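Local coordinates for protein retinol dehydratase (Spodoptera frugiperda, PDB 1FMJ) that dehydrates retinol, using a sulfotransferase-type fold that binds adenosine-3'-5'-diphosphate and retinol in adjoining pockets, at residues 39-44 with 231-236; 226-231 with 332-337; 17-22 with 217-222; 193-198 with 211-216. All coordinates share one frame; numbering follows the deposited sequence.

Contact 1. Residues 39-44 with 231-236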
# COMPACT_ATOMS: atom_id res chain seq x y z
N GLY A 39 6.10 -4.32 17.55
CA GLY A 39 7.33 -5.06 17.38
C GLY A 39 8.59 -4.28 17.73
O GLY A 39 8.53 -3.08 17.96
N PRO A 40 9.75 -4.95 17.77
CA PRO A 40 11.02 -4.30 18.10
C PRO A 40 11.39 -3.17 17.14
O PRO A 40 12.18 -2.30 17.48
CB PRO A 40 12.02 -5.46 18.06
CG PRO A 40 11.41 -6.39 17.03
CD PRO A 40 9.96 -6.37 17.43
N LYS A 41 10.82 -3.20 15.94
CA LYS A 41 11.09 -2.15 14.96
C LYS A 41 10.08 -1.00 15.08
O LYS A 41 10.24 0.04 14.44
CB LYS A 41 11.05 -2.75 13.55
CG LYS A 41 12.13 -3.79 13.31
CD LYS A 41 11.99 -4.45 11.94
CE LYS A 41 13.03 -5.55 11.77
NZ LYS A 41 13.01 -6.17 10.40
N GLY A 42 9.06 -1.19 15.90
CA GLY A 42 8.06 -0.14 16.09
C GLY A 42 7.30 0.27 14.84
O GLY A 42 7.19 1.46 14.54
N TYR A 43 6.78 -0.71 14.11
CA TYR A 43 6.01 -0.42 12.91
C TYR A 43 4.72 0.29 13.30
O TYR A 43 3.99 -0.16 14.18
CB TYR A 43 5.67 -1.71 12.14
CG TYR A 43 6.81 -2.28 11.33
CD1 TYR A 43 7.37 -3.52 11.65
CD2 TYR A 43 7.31 -1.61 10.21
CE1 TYR A 43 8.41 -4.08 10.88
CE2 TYR A 43 8.34 -2.16 9.43
CZ TYR A 43 8.88 -3.39 9.78
OH TYR A 43 9.90 -3.94 9.03
N MET A 44 4.47 1.43 12.66
CA MET A 44 3.28 2.20 12.93
C MET A 44 2.03 1.48 12.40
O MET A 44 1.84 1.35 11.19
CB MET A 44 3.40 3.58 12.27
CG MET A 44 4.35 4.53 12.97
SD MET A 44 3.74 5.01 14.59
CE MET A 44 2.76 6.48 14.18
N VAL A 231 11.16 -1.96 3.66
CA VAL A 231 11.85 -2.34 2.43
C VAL A 231 12.94 -3.37 2.66
O VAL A 231 13.05 -4.35 1.92
CB VAL A 231 12.51 -1.12 1.76
CG1 VAL A 231 13.28 -1.56 0.51
CG2 VAL A 231 11.46 -0.08 1.41
N LYS A 232 13.77 -3.15 3.68
CA LYS A 232 14.87 -4.08 3.96
C LYS A 232 14.42 -5.52 4.19
O LYS A 232 15.09 -6.45 3.75
CB LYS A 232 15.70 -3.57 5.14
CG LYS A 232 16.43 -2.28 4.82
CD LYS A 232 17.46 -1.92 5.87
CE LYS A 232 18.26 -0.72 5.43
NZ LYS A 232 19.38 -0.46 6.35
N GLU A 233 13.30 -5.71 4.86
CA GLU A 233 12.79 -7.05 5.12
C GLU A 233 12.51 -7.81 3.83
O GLU A 233 12.73 -9.01 3.75
CB GLU A 233 11.52 -6.99 5.95
CG GLU A 233 11.77 -6.86 7.44
CD GLU A 233 10.49 -7.02 8.23
OE1 GLU A 233 9.62 -7.79 7.76
OE2 GLU A 233 10.35 -6.40 9.31
N ALA A 234 12.00 -7.10 2.83
CA ALA A 234 11.69 -7.73 1.55
C ALA A 234 12.97 -7.88 0.75
O ALA A 234 13.17 -8.88 0.06
CB ALA A 234 10.69 -6.90 0.77
N TRP A 235 13.82 -6.87 0.84
CA TRP A 235 15.09 -6.86 0.13
C TRP A 235 15.96 -8.04 0.56
O TRP A 235 16.69 -8.60 -0.25
CB TRP A 235 15.82 -5.55 0.38
CG TRP A 235 17.13 -5.42 -0.36
CD1 TRP A 235 18.38 -5.49 0.18
CD2 TRP A 235 17.31 -5.20 -1.76
NE1 TRP A 235 19.32 -5.32 -0.79
CE2 TRP A 235 18.70 -5.14 -2.00
CE3 TRP A 235 16.43 -5.05 -2.84
CZ2 TRP A 235 19.24 -4.93 -3.27
CZ3 TRP A 235 16.97 -4.84 -4.11
CH2 TRP A 235 18.36 -4.79 -4.31
N ALA A 236 15.88 -8.40 1.84
CA ALA A 236 16.66 -9.51 2.37
C ALA A 236 16.17 -10.86 1.83
O ALA A 236 16.92 -11.82 1.78
CB ALA A 236 16.60 -9.51 3.90
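Two donors from segment 39-44 grip one oxygen, OE2 of Glu233. The tight half is made by Tyr43, which is buried. Its OH donates to Glu233 OE2 across a short 2.5 Å. The oxygen lies at the edge of the tyrosine ring, in the ring plane. The hydroxyl itself stands above the carboxylate plane, 61° out of it. Ring and carboxylate are steeply turned, with planes 78° apart. Pro166 and Ser168 pack on Tyr43 as well. Glu229 O offers the same hydroxyl a second, weak bond.

The donors sit on a beta hairpin that links strands 35-38 and 43-46. Its type I turn runs from Gly39 to Gly42 and is closed by Gly42 N to Gly39 O at 2.8 Å. A G1 beta bulge at Gly42 and Tyr43 follows, with Gly42 at positive phi. The contact fastens this hairpin to helix 227-235.

The loose half is Lys41, which is partly exposed. Its extended chain brings only the far end to the helix. Lys41 NZ makes a salt bridge to Glu233 OE2 at 2.9 Å, on the anti side and tilted out of the plane. It comes from the face opposite to Tyr43 OH. Glu233 reaches both with CG anti to its carbonyl carbon (chi1 -83°). Ser168 N holds Glu233 OE1, which probably fixes the rotation of the carboxylate.

Contact 2. Residues 226-231 with 332-337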
# COMPACT_ATOMS: atom_id res chain seq x y z
N PRO A 226 8.65 2.30 10.24
CA PRO A 226 9.82 2.83 9.52
C PRO A 226 9.87 2.37 8.08
O PRO A 226 9.83 1.18 7.80
CB PRO A 226 11.00 2.29 10.33
CG PRO A 226 10.43 2.16 11.72
CD PRO A 226 9.08 1.56 11.43
N TYR A 227 9.97 3.31 7.15
CA TYR A 227 10.03 2.98 5.74
C TYR A 227 11.14 2.00 5.36
O TYR A 227 10.89 0.98 4.71
CB TYR A 227 10.19 4.25 4.91
CG TYR A 227 10.45 3.94 3.45
CD1 TYR A 227 9.41 3.59 2.60
CD2 TYR A 227 11.75 3.93 2.95
CE1 TYR A 227 9.66 3.22 1.28
CE2 TYR A 227 12.02 3.57 1.63
CZ TYR A 227 10.97 3.21 0.80
OH TYR A 227 11.23 2.82 -0.50
N PHE A 228 12.37 2.29 5.74
CA PHE A 228 13.46 1.40 5.37
C PHE A 228 13.43 0.01 5.98
O PHE A 228 13.90 -0.95 5.37
CB PHE A 228 14.80 2.07 5.63
CG PHE A 228 15.17 3.06 4.58
CD1 PHE A 228 15.05 4.43 4.82
CD2 PHE A 228 15.61 2.64 3.33
CE1 PHE A 228 15.37 5.35 3.83
CE2 PHE A 228 15.93 3.55 2.34
CZ PHE A 228 15.81 4.91 2.59
N GLU A 229 12.87 -0.13 7.18
CA GLU A 229 12.78 -1.46 7.79
C GLU A 229 11.81 -2.29 6.96
O GLU A 229 11.98 -3.50 6.80
CB GLU A 229 12.30 -1.37 9.24
CG GLU A 229 13.29 -0.67 10.17
CD GLU A 229 14.71 -1.15 9.97
OE1 GLU A 229 14.92 -2.38 9.89
OE2 GLU A 229 15.63 -0.30 9.88
N HIS A 230 10.78 -1.64 6.44
CA HIS A 230 9.77 -2.31 5.62
C HIS A 230 10.43 -2.83 4.34
O HIS A 230 10.30 -4.01 3.99
CB HIS A 230 8.64 -1.32 5.28
CG HIS A 230 7.40 -1.95 4.73
ND1 HIS A 230 7.39 -2.69 3.57
CD2 HIS A 230 6.11 -1.91 5.16
CE1 HIS A 230 6.15 -3.07 3.30
NE2 HIS A 230 5.36 -2.60 4.25
N VAL A 231 11.16 -1.96 3.66
CA VAL A 231 11.85 -2.34 2.43
C VAL A 231 12.94 -3.37 2.66
O VAL A 231 13.05 -4.35 1.92
CB VAL A 231 12.51 -1.12 1.76
CG1 VAL A 231 13.28 -1.56 0.51
CG2 VAL A 231 11.46 -0.08 1.41
N GLU A 332 18.60 13.33 2.03
CA GLU A 332 19.83 12.66 1.60
C GLU A 332 20.53 12.00 2.78
O GLU A 332 21.00 10.87 2.69
CB GLU A 332 20.76 13.66 0.91
N LYS A 333 20.61 12.71 3.89
CA LYS A 333 21.25 12.18 5.09
C LYS A 333 20.49 10.93 5.53
O LYS A 333 21.09 9.88 5.80
CB LYS A 333 21.21 13.24 6.19
CG LYS A 333 21.91 12.86 7.49
CD LYS A 333 21.82 14.04 8.46
CE LYS A 333 22.48 13.76 9.80
NZ LYS A 333 22.49 15.00 10.65
N TRP A 334 19.16 11.04 5.58
CA TRP A 334 18.31 9.94 5.99
C TRP A 334 18.52 8.73 5.09
O TRP A 334 18.65 7.60 5.56
CB TRP A 334 16.84 10.37 5.97
CG TRP A 334 15.87 9.29 6.34
CD1 TRP A 334 15.85 8.57 7.50
CD2 TRP A 334 14.75 8.84 5.56
NE1 TRP A 334 14.77 7.70 7.50
CE2 TRP A 334 14.09 7.85 6.32
CE3 TRP A 334 14.24 9.18 4.30
CZ2 TRP A 334 12.93 7.20 5.86
CZ3 TRP A 334 13.09 8.53 3.84
CH2 TRP A 334 12.45 7.55 4.62
N ILE A 335 18.55 8.97 3.79
CA ILE A 335 18.75 7.85 2.87
C ILE A 335 20.16 7.26 2.98
O ILE A 335 20.33 6.04 2.96
CB ILE A 335 18.46 8.26 1.42
CG1 ILE A 335 16.99 8.67 1.28
CG2 ILE A 335 18.77 7.10 0.48
CD1 ILE A 335 16.60 9.10 -0.12
N LYS A 336 21.16 8.12 3.09
CA LYS A 336 22.54 7.64 3.19
C LYS A 336 22.74 6.82 4.46
O LYS A 336 23.40 5.77 4.43
CB LYS A 336 23.52 8.82 3.19
CG LYS A 336 23.61 9.54 1.85
CD LYS A 336 24.60 10.69 1.92
CE LYS A 336 24.66 11.45 0.60
NZ LYS A 336 25.55 12.63 0.70
N ASP A 337 22.17 7.28 5.56
CA ASP A 337 22.29 6.56 6.81
C ASP A 337 21.66 5.18 6.72
O ASP A 337 22.25 4.19 7.15
CB ASP A 337 21.65 7.35 7.95
CG ASP A 337 22.41 8.61 8.29
OD1 ASP A 337 23.61 8.69 7.96
OD2 ASP A 337 21.82 9.53 8.90
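Phe228 drives one edge of its ring against a face of Trp334. From CB, which heads toward helix 325-338, the ring is set with CG anti to the carbonyl carbon (chi1 -78°). Phe228 CD1 comes first and meets Trp334 CZ2 at 3.6 Å. Phe228 CE1 lies over the six-membered ring, 3.7 Å from Trp334 CH2. This is an edge-to-face pair, with ring centroids 4.8 Å apart and planes at 68°. At the tip, Phe228 CZ meets Ile335 CG1 at 4.2 Å, near the phenyl plane.

The two helices, 227-235 and 325-338, run in roughly the same direction. Their short segments cross at -35° with axes 11.9 Å apart. Aromatic side chains fill that wide spacing within the sulfotransferase domain, and Pro187 of helix 187-200 touches both Phe228 and Trp334.

Tyr227 adds a second point: its CB sits at the edge of the indole, 4.0 Å from Trp334 CH2. With an alanine in place of Trp334, the edge of Phe228 would probably lose the face it packs on, and a gap would be likely to open beside Tyr227 CB. The phenol end of Tyr227 turns elsewhere, where its OH is hydrogen-bonded to Tyr346 OH.

Contact 3. Residues 17-22 with 217-222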
# COMPACT_ATOMS: atom_id res chain seq x y z
N ASN A 17 5.07 7.88 22.64
CA ASN A 17 5.45 8.70 23.80
C ASN A 17 4.95 10.12 23.56
O ASN A 17 4.40 10.41 22.50
CB ASN A 17 6.98 8.68 24.00
CG ASN A 17 7.75 9.16 22.79
OD1 ASN A 17 7.56 10.28 22.32
ND2 ASN A 17 8.65 8.32 22.30
N PRO A 18 5.10 11.01 24.54
CA PRO A 18 4.61 12.38 24.34
C PRO A 18 5.11 13.06 23.06
O PRO A 18 4.31 13.60 22.30
CB PRO A 18 5.08 13.10 25.60
CG PRO A 18 4.99 12.01 26.64
CD PRO A 18 5.59 10.83 25.92
N GLU A 19 6.42 13.01 22.84
CA GLU A 19 7.01 13.65 21.67
C GLU A 19 6.43 13.13 20.35
O GLU A 19 6.09 13.91 19.47
CB GLU A 19 8.53 13.46 21.66
CG GLU A 19 9.23 14.20 20.53
CD GLU A 19 10.73 13.99 20.53
OE1 GLU A 19 11.16 12.83 20.36
OE2 GLU A 19 11.48 14.98 20.70
N GLU A 20 6.35 11.81 20.23
CA GLU A 20 5.81 11.20 19.02
C GLU A 20 4.33 11.56 18.88
O GLU A 20 3.89 12.04 17.84
CB GLU A 20 5.97 9.68 19.09
CG GLU A 20 7.39 9.20 19.34
CD GLU A 20 7.45 7.73 19.66
OE1 GLU A 20 6.70 7.28 20.56
OE2 GLU A 20 8.25 7.00 19.03
N ASP A 21 3.58 11.31 19.94
CA ASP A 21 2.16 11.61 19.93
C ASP A 21 1.93 13.07 19.58
O ASP A 21 0.93 13.42 18.97
CB ASP A 21 1.53 11.31 21.30
CG ASP A 21 0.02 11.42 21.29
OD1 ASP A 21 -0.63 10.59 20.61
OD2 ASP A 21 -0.52 12.33 21.95
N LYS A 22 2.87 13.93 19.95
CA LYS A 22 2.70 15.34 19.65
C LYS A 22 2.77 15.63 18.16
O LYS A 22 1.93 16.36 17.62
CB LYS A 22 3.72 16.19 20.41
CG LYS A 22 3.37 17.68 20.41
CD LYS A 22 4.17 18.46 21.45
CE LYS A 22 3.71 19.92 21.51
NZ LYS A 22 4.49 20.71 22.50
N PHE A 217 6.73 11.21 8.25
CA PHE A 217 7.10 10.07 7.42
C PHE A 217 8.54 9.59 7.53
O PHE A 217 8.78 8.39 7.61
CB PHE A 217 6.81 10.37 5.96
CG PHE A 217 7.21 9.27 5.03
CD1 PHE A 217 6.38 8.16 4.84
CD2 PHE A 217 8.40 9.33 4.33
CE1 PHE A 217 6.74 7.14 3.97
CE2 PHE A 217 8.77 8.31 3.45
CZ PHE A 217 7.94 7.22 3.27
N HIS A 218 9.52 10.50 7.53
CA HIS A 218 10.91 10.04 7.62
C HIS A 218 11.35 9.70 9.04
O HIS A 218 12.40 9.10 9.24
CB HIS A 218 11.89 11.05 6.99
CG HIS A 218 12.26 12.21 7.86
ND1 HIS A 218 11.36 13.17 8.24
CD2 HIS A 218 13.47 12.62 8.32
CE1 HIS A 218 11.98 14.13 8.90
NE2 HIS A 218 13.27 13.82 8.97
N ARG A 219 10.53 10.07 10.02
CA ARG A 219 10.85 9.77 11.41
C ARG A 219 10.17 8.48 11.84
O ARG A 219 10.20 8.10 13.01
CB ARG A 219 10.41 10.91 12.34
CG ARG A 219 11.39 12.08 12.41
CD ARG A 219 11.14 12.89 13.66
NE ARG A 219 11.14 12.04 14.86
CZ ARG A 219 10.87 12.47 16.09
NH1 ARG A 219 10.58 13.75 16.31
NH2 ARG A 219 10.87 11.61 17.11
N GLY A 220 9.57 7.79 10.87
CA GLY A 220 8.89 6.55 11.15
C GLY A 220 7.62 6.75 11.97
O GLY A 220 7.25 5.89 12.78
N LEU A 221 6.95 7.88 11.76
CA LEU A 221 5.73 8.17 12.50
C LEU A 221 4.47 8.17 11.62
O LEU A 221 3.42 8.67 12.03
CB LEU A 221 5.87 9.49 13.26
CG LEU A 221 6.82 9.33 14.46
CD1 LEU A 221 7.05 10.66 15.15
CD2 LEU A 221 6.24 8.30 15.43
N TYR A 222 4.59 7.65 10.41
CA TYR A 222 3.41 7.56 9.56
C TYR A 222 3.09 6.08 9.39
O TYR A 222 3.88 5.21 9.76
CB TYR A 222 3.61 8.21 8.19
CG TYR A 222 2.30 8.29 7.41
CD1 TYR A 222 1.21 9.01 7.91
CD2 TYR A 222 2.13 7.59 6.23
CE1 TYR A 222 -0.03 9.01 7.24
CE2 TYR A 222 0.92 7.59 5.55
CZ TYR A 222 -0.16 8.29 6.05
OH TYR A 222 -1.36 8.26 5.39
O HOH W 1 10.71 8.26 17.19
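Glu20 and Leu221 make the apolar part of the contact. The aliphatic stem of Glu20 crosses the leucine at about a right angle, and its CB is 3.9 Å from Leu221 CD2. The other methyl, Leu221 CD1, lies 4.1 Å from Glu20 CA. Lys37 of strand 35-38 touches both residues.

The ionic part is looser and lies among exposed side chains. Arg219 NH2 donates weakly to Glu19 OE1 at 3.5 Å, within a salt bridge. The oxygen stands at the edge of the guanidinium, yet the two planes are 84° apart, so this is not a paired, flat bridge. Glu19 gets there on an extended chain, with CG anti to its backbone N (chi1 -175°).

The contact joins the start of helix 18-24 to the end of helix 210-218 and the loop after it. Capping bonds tie down that start, where Asn17 and Glu20 form a capping box. Asn17 OD1 accepts from Glu20 N at 2.9 Å. In return Asn17 N donates to Glu20 OE1 at 2.7 Å, on the anti lone pair. Glu20 OE2 is salt-bridged to Arg14. Putting an alanine at Glu20 would probably leave Asn17 N without its acceptor and Arg14 without this carboxylate.

Solvent supplies a last, weak link. One water donates to Glu20 OE2 at 3.3 Å and accepts from Arg219 NH2 at 3.4 Å.

Contact 4. Residues 193-198 with 211-216. With A3P (adenosine-3'-5'-diphosphate), chain G; RTL (retinol), chain H.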
# COMPACT_ATOMS: atom_id res chain seq x y z
N SER A 193 3.51 11.09 -2.70
CA SER A 193 2.29 10.38 -3.07
C SER A 193 1.46 10.02 -1.84
O SER A 193 0.23 10.01 -1.90
CB SER A 193 2.62 9.11 -3.87
OG SER A 193 1.41 8.49 -4.32
N SER A 194 2.13 9.71 -0.74
CA SER A 194 1.43 9.36 0.49
C SER A 194 0.75 10.61 1.05
O SER A 194 -0.33 10.53 1.62
CB SER A 194 2.40 8.78 1.51
OG SER A 194 2.88 7.51 1.08
N PHE A 195 1.39 11.76 0.87
CA PHE A 195 0.82 13.02 1.34
C PHE A 195 -0.53 13.22 0.66
O PHE A 195 -1.54 13.42 1.33
CB PHE A 195 1.77 14.18 1.01
CG PHE A 195 1.15 15.55 1.14
CD1 PHE A 195 0.80 16.06 2.39
CD2 PHE A 195 0.94 16.34 0.02
CE1 PHE A 195 0.25 17.35 2.52
CE2 PHE A 195 0.39 17.63 0.13
CZ PHE A 195 0.05 18.13 1.38
N HIS A 196 -0.54 13.16 -0.67
CA HIS A 196 -1.75 13.35 -1.46
C HIS A 196 -2.82 12.32 -1.19
O HIS A 196 -4.01 12.64 -1.22
CB HIS A 196 -1.42 13.33 -2.95
CG HIS A 196 -0.86 14.62 -3.45
ND1 HIS A 196 -1.63 15.75 -3.63
CD2 HIS A 196 0.41 14.97 -3.79
CE1 HIS A 196 -0.87 16.73 -4.06
NE2 HIS A 196 0.37 16.29 -4.17
N HIS A 197 -2.39 11.09 -0.96
CA HIS A 197 -3.31 10.01 -0.66
C HIS A 197 -3.98 10.25 0.69
O HIS A 197 -5.15 9.91 0.88
CB HIS A 197 -2.55 8.69 -0.65
CG HIS A 197 -3.37 7.51 -0.25
ND1 HIS A 197 -3.44 7.06 1.05
CD2 HIS A 197 -4.17 6.68 -0.98
CE1 HIS A 197 -4.24 6.00 1.11
NE2 HIS A 197 -4.69 5.76 -0.11
N ALA A 198 -3.24 10.85 1.63
CA ALA A 198 -3.80 11.13 2.95
C ALA A 198 -4.84 12.24 2.78
O ALA A 198 -5.87 12.26 3.45
CB ALA A 198 -2.71 11.56 3.91
N LYS A 211 5.63 19.42 4.36
CA LYS A 211 6.81 19.34 5.21
C LYS A 211 6.47 18.70 6.54
O LYS A 211 7.28 17.95 7.08
CB LYS A 211 7.42 20.72 5.43
CG LYS A 211 8.71 20.66 6.23
CD LYS A 211 9.36 22.02 6.37
CE LYS A 211 10.68 21.93 7.10
NZ LYS A 211 11.22 23.28 7.43
N ASP A 212 5.28 18.98 7.08
CA ASP A 212 4.88 18.37 8.35
C ASP A 212 4.68 16.88 8.09
O ASP A 212 4.94 16.04 8.95
CB ASP A 212 3.56 18.94 8.87
CG ASP A 212 3.64 20.40 9.20
OD1 ASP A 212 4.69 20.85 9.68
OD2 ASP A 212 2.62 21.10 8.99
N PHE A 213 4.20 16.56 6.90
CA PHE A 213 3.97 15.17 6.54
C PHE A 213 5.32 14.48 6.42
O PHE A 213 5.49 13.34 6.86
CB PHE A 213 3.20 15.07 5.22
CG PHE A 213 2.81 13.66 4.87
CD1 PHE A 213 1.69 13.06 5.45
CD2 PHE A 213 3.59 12.91 4.00
CE1 PHE A 213 1.36 11.73 5.18
CE2 PHE A 213 3.26 11.57 3.71
CZ PHE A 213 2.15 10.99 4.31
N TRP A 214 6.29 15.18 5.82
CA TRP A 214 7.64 14.64 5.64
C TRP A 214 8.36 14.38 6.96
O TRP A 214 9.07 13.39 7.09
CB TRP A 214 8.48 15.58 4.78
CG TRP A 214 9.96 15.30 4.85
CD1 TRP A 214 10.90 16.05 5.49
CD2 TRP A 214 10.65 14.18 4.28
NE1 TRP A 214 12.15 15.48 5.34
CE2 TRP A 214 12.02 14.33 4.60
CE3 TRP A 214 10.25 13.07 3.52
CZ2 TRP A 214 12.99 13.42 4.19
CZ3 TRP A 214 11.22 12.16 3.12
CH2 TRP A 214 12.57 12.34 3.45
N GLU A 215 8.19 15.28 7.92
CA GLU A 215 8.81 15.11 9.23
C GLU A 215 8.34 13.80 9.83
O GLU A 215 9.12 13.00 10.34
CB GLU A 215 8.42 16.25 10.17
CG GLU A 215 8.97 17.62 9.80
CD GLU A 215 10.49 17.67 9.79
OE1 GLU A 215 11.11 16.90 10.56
OE2 GLU A 215 11.05 18.47 9.01
N MET A 216 7.03 13.59 9.77
CA MET A 216 6.38 12.41 10.32
C MET A 216 6.82 11.16 9.58
O MET A 216 7.27 10.18 10.19
CB MET A 216 4.86 12.59 10.22
CG MET A 216 4.02 11.37 10.57
SD MET A 216 2.25 11.81 10.74
CE MET A 216 1.97 12.81 9.24
P1 A3P G . 1.87 9.24 -7.76
O1P A3P G . 1.16 9.73 -6.56
O2P A3P G . 1.19 9.65 -9.00
O3P A3P G . 3.26 9.73 -7.76
P2 A3P G . 0.04 2.38 -5.09
O4P A3P G . -0.77 1.68 -6.09
O5P A3P G . 0.99 1.45 -4.44
O6P A3P G . -0.86 3.02 -4.08
O5' A3P G . 0.87 3.51 -5.81
C5' A3P G . 0.25 4.57 -6.50
C4' A3P G . 1.27 5.36 -7.33
O4' A3P G . 1.41 4.68 -8.62
C3' A3P G . 0.79 6.77 -7.67
O3' A3P G . 1.94 7.65 -7.71
C2' A3P G . 0.06 6.53 -8.98
O2' A3P G . -0.32 7.67 -9.75
C1' A3P G . 1.04 5.59 -9.66
N9 A3P G . 0.43 4.85 -10.78
C8 A3P G . -0.77 4.17 -10.83
N7 A3P G . -1.04 3.61 -11.98
C5 A3P G . 0.06 3.94 -12.76
C6 A3P G . 0.43 3.66 -14.13
N6 A3P G . -0.34 2.93 -14.95
N1 A3P G . 1.64 4.16 -14.60
C2 A3P G . 2.45 4.90 -13.79
N3 A3P G . 2.21 5.24 -12.48
C4 A3P G . 0.99 4.72 -12.03
C1 RTL H . -12.26 6.38 5.56
C2 RTL H . -12.68 6.75 7.02
C3 RTL H . -13.39 5.61 7.74
C4 RTL H . -13.82 4.20 7.34
C5 RTL H . -13.34 4.03 5.89
C6 RTL H . -12.66 4.94 5.07
C7 RTL H . -12.25 4.61 3.68
C8 RTL H . -11.12 3.91 3.35
C9 RTL H . -10.70 3.59 1.98
C10 RTL H . -9.53 2.87 1.82
C11 RTL H . -8.86 2.40 0.59
C12 RTL H . -7.52 2.70 0.60
C13 RTL H . -6.38 2.49 -0.32
C14 RTL H . -5.05 2.81 -0.27
C15 RTL H . -4.10 1.81 0.25
O1 RTL H . -3.64 0.98 -0.74
C16 RTL H . -10.74 6.62 5.65
C17 RTL H . -12.88 7.52 4.73
C18 RTL H . -13.76 2.64 5.39
C19 RTL H . -11.57 4.05 0.79
C20 RTL H . -6.94 1.76 -1.55
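Phe213 of helix 210-218 lays its ring against Ser194, Phe195 and Ala198 of helix 187-200. The first residue of segment 193-198, Ser193, faces the other way, toward the nucleotide. Its OG donates to O1P of adenosine-3'-5'-diphosphate at 2.6 Å and is also hydrogen-bonded to Arg73 NE.

Ser194 turns back to the contact. Its CB packs 3.6 Å from Phe213 CZ, while its OG is satisfied by Val190 O within the same helix.

Phe195 carries the centre. Its CA sits over the face of the Phe213 ring, 3.7 Å from the centroid and almost on the ring normal, which makes a CH-pi contact. The phenylalanine rings form an offset edge-to-face pair, with the edge of Phe195 toward the face of Phe213. Their centroids are 5.9 Å apart and their planes at 61°. Phe213 reaches across with CG anti to its backbone N (chi1 -174°).

Here two neighbouring helices of the sulfotransferase domain, a member of the P-loop NTPase clan, cross steeply. The short segments lie at 114° with axes 10.1 Å apart.

His196 points off to Glu308 and Tyr322. His197 belongs to the retinol pocket: its NE2 is 3.0 Å from C14 of retinol, and the polyene carbon C13 lies at the imidazole edge. His164 and Lys162 hydrogen-bond the same ligand.

Ala198 ends the segment. Its CB meets Phe213 CE1 at 4.3 Å, and Tyr222 packs edge-to-face with Phe213 nearby.

Contact 4 spans the shortest loop and is nested inside the loops closed by contacts 1 and 3. Contact 2 comes in series after contacts 3 and 4 and crosses contact 1. Contacts 1 and 2 share helix 227-235 and Val231, with centres 11 Å apart. The centres of contacts 3 and 4 are 13 Å apart. Both use helix 210-218, and Leu221 N probably bonds to Met216 O between them. Trp334 bridges further, packing on Phe217 and Trp214. Contacts 1 and 3 tie the hairpin of strands 35-38 and 43-46 and helix 18-24 to helices 227-235 and 210-218. Contacts 2 and 4 join helices to one another, and contact 4 also borders both ligands.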